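Local coordinates for protein endoglucanase FnCel5A (PDB 3NCO) that probably hydrolyses internal beta-1,4-glucosidic bonds of cellulose, as an endoglucanase of glycosyl hydrolase family 5, at residues A[78-81]-A[82-86]. Residues are numbered along the deposited sequence; the frame is centred on the assembly and turned at random.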
loop_
_atom_site.group_PDB
_atom_site.type_symbol
_atom_site.label_atom_id
_atom_site.label_comp_id
_atom_site.label_asym_id
_atom_site.label_seq_id
_atom_site.Cartn_x
_atom_site.Cartn_y
_atom_site.Cartn_z
ATOM N N LYS A 78 -19.837 -9.798 -10.511
ATOM C CA LYS A 78 -19.317 -11.154 -10.277
ATOM C C LYS A 78 -17.966 -11.427 -10.985
ATOM O O LYS A 78 -17.009 -11.973 -10.401
ATOM C CB LYS A 78 -20.355 -12.213 -10.671
ATOM C CG LYS A 78 -19.770 -13.618 -10.586
ATOM C CD LYS A 78 -20.857 -14.684 -10.726
ATOM C CE LYS A 78 -20.343 -16.103 -10.325
ATOM N NZ LYS A 78 -19.195 -16.632 -11.129
ATOM N N PHE A 79 -17.872 -11.013 -12.231
ATOM C CA PHE A 79 -16.671 -11.256 -13.006
ATOM C C PHE A 79 -15.468 -10.613 -12.315
ATOM O O PHE A 79 -14.360 -11.176 -12.280
ATOM C CB PHE A 79 -16.812 -10.682 -14.422
ATOM C CG PHE A 79 -15.540 -10.755 -15.230
ATOM C CD1 PHE A 79 -15.245 -11.910 -15.973
ATOM C CD2 PHE A 79 -14.627 -9.686 -15.235
ATOM C CE1 PHE A 79 -14.056 -12.003 -16.719
ATOM C CE2 PHE A 79 -13.432 -9.770 -15.970
ATOM C CZ PHE A 79 -13.147 -10.930 -16.708
ATOM N N PHE A 80 -15.667 -9.415 -11.770
ATOM C CA PHE A 80 -14.538 -8.695 -11.132
ATOM C C PHE A 80 -14.134 -9.324 -9.791
ATOM O O PHE A 80 -12.930 -9.486 -9.501
ATOM C CB PHE A 80 -14.879 -7.223 -10.929
ATOM C CG PHE A 80 -13.690 -6.432 -10.499
ATOM C CD1 PHE A 80 -12.695 -6.151 -11.415
ATOM C CD2 PHE A 80 -13.570 -5.982 -9.199
ATOM C CE1 PHE A 80 -11.584 -5.422 -11.038
ATOM C CE2 PHE A 80 -12.478 -5.246 -8.795
ATOM C CZ PHE A 80 -11.455 -4.977 -9.697
ATOM N N LEU A 81 -15.132 -9.687 -8.979
ATOM C CA LEU A 81 -14.835 -10.360 -7.741
ATOM C C LEU A 81 -14.093 -11.676 -8.056
ATOM O O LEU A 81 -13.089 -12.023 -7.401
ATOM C CB LEU A 81 -16.149 -10.665 -6.994
ATOM C CG LEU A 81 -15.975 -11.362 -5.621
ATOM C CD1 LEU A 81 -15.003 -10.599 -4.679
ATOM C CD2 LEU A 81 -17.357 -11.557 -4.972
ATOM N N ASP A 82 -14.554 -12.388 -9.090
ATOM C CA ASP A 82 -13.910 -13.653 -9.477
ATOM C C ASP A 82 -12.451 -13.431 -9.874
ATOM O O ASP A 82 -11.575 -14.218 -9.522
ATOM C CB ASP A 82 -14.680 -14.318 -10.604
ATOM C CG ASP A 82 -15.981 -14.923 -10.123
ATOM O OD1 ASP A 82 -16.194 -14.991 -8.888
ATOM O OD2 ASP A 82 -16.767 -15.361 -10.994
ATOM N N ARG A 83 -12.221 -12.345 -10.586
ATOM C CA ARG A 83 -10.861 -11.970 -10.985
ATOM C C ARG A 83 -9.964 -11.726 -9.768
ATOM O O ARG A 83 -8.811 -12.240 -9.720
ATOM C CB ARG A 83 -10.911 -10.662 -11.831
ATOM C CG ARG A 83 -9.545 -10.092 -12.287
ATOM C CD ARG A 83 -8.680 -11.103 -13.007
ATOM N NE ARG A 83 -7.384 -10.516 -13.297
ATOM C CZ ARG A 83 -6.303 -11.213 -13.628
ATOM N NH1 ARG A 83 -6.364 -12.551 -13.738
ATOM N NH2 ARG A 83 -5.145 -10.549 -13.852
ATOM N N VAL A 84 -10.452 -10.883 -8.834
ATOM C CA VAL A 84 -9.634 -10.605 -7.638
ATOM C C VAL A 84 -9.352 -11.918 -6.852
ATOM O O VAL A 84 -8.227 -12.150 -6.366
ATOM C CB VAL A 84 -10.250 -9.464 -6.766
ATOM C CG1 VAL A 84 -9.411 -9.197 -5.532
ATOM C CG2 VAL A 84 -10.319 -8.185 -7.571
ATOM N N LYS A 85 -10.381 -12.748 -6.724
ATOM C CA LYS A 85 -10.217 -14.042 -6.021
ATOM C C LYS A 85 -9.180 -14.884 -6.733
ATOM O O LYS A 85 -8.361 -15.564 -6.090
ATOM C CB LYS A 85 -11.520 -14.833 -5.933
ATOM C CG LYS A 85 -12.470 -14.313 -4.893
ATOM C CD LYS A 85 -13.877 -14.872 -5.007
ATOM C CE LYS A 85 -14.060 -16.211 -4.299
ATOM N NZ LYS A 85 -15.543 -16.505 -4.222
ATOM N N HIS A 86 -9.232 -14.890 -8.057
ATOM C CA HIS A 86 -8.207 -15.629 -8.797
ATOM C C HIS A 86 -6.799 -15.103 -8.501
ATOM O O HIS A 86 -5.865 -15.859 -8.221
ATOM C CB HIS A 86 -8.464 -15.602 -10.294
ATOM C CG HIS A 86 -7.312 -16.129 -11.089
ATOM N ND1 HIS A 86 -7.058 -17.484 -11.222
ATOM C CD2 HIS A 86 -6.297 -15.487 -11.712
ATOM C CE1 HIS A 86 -5.957 -17.650 -11.946
ATOM N NE2 HIS A 86 -5.475 -16.449 -12.256
#
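Lys-78 and Asp-82, one turn apart in the first turns of helix 78-93, form an i to i+4 salt bridge, Lys-78 NZ lying 2.7 Å from Asp-82 OD2 on that oxygen's syn lone pair. The lysine chain runs extended as far as CE and bends only at its last torsion (chi4 -60°), which turns the ammonium back to the carboxylate. With the carboxylate gone, as in an alanine at Asp-82, the ammonium of Lys-78 is likely to lose this charged mate and its chain to be freer to turn. In the backbone of the same turn, Asp-82 N donates to Lys-78 O (2.8 Å), opening an unbroken run of i to i+4 bonds that continues through His-86 N to Asp-82 O.

Among the apolar contacts, the buried Val-84 sets CG2 over one face of the Phe-80 ring, 4.2 Å from its centroid and 26° off the normal, a CH-pi contact. More loosely, the partly exposed Lys-85 brings CD to 4.1 Å from Leu-81 CG.

In this TIM barrel the helix links strands 57-60 and 97-101 in a beta-alpha-beta crossover. Phe-80 stacks on His-67, Arg-83 NE is salt-bridged to Glu-35 and its NH2 hydrogen-bonded to Ile-42 O, and Leu-81, Val-84 and Lys-85 pack against Phe-130 of helix 112-130.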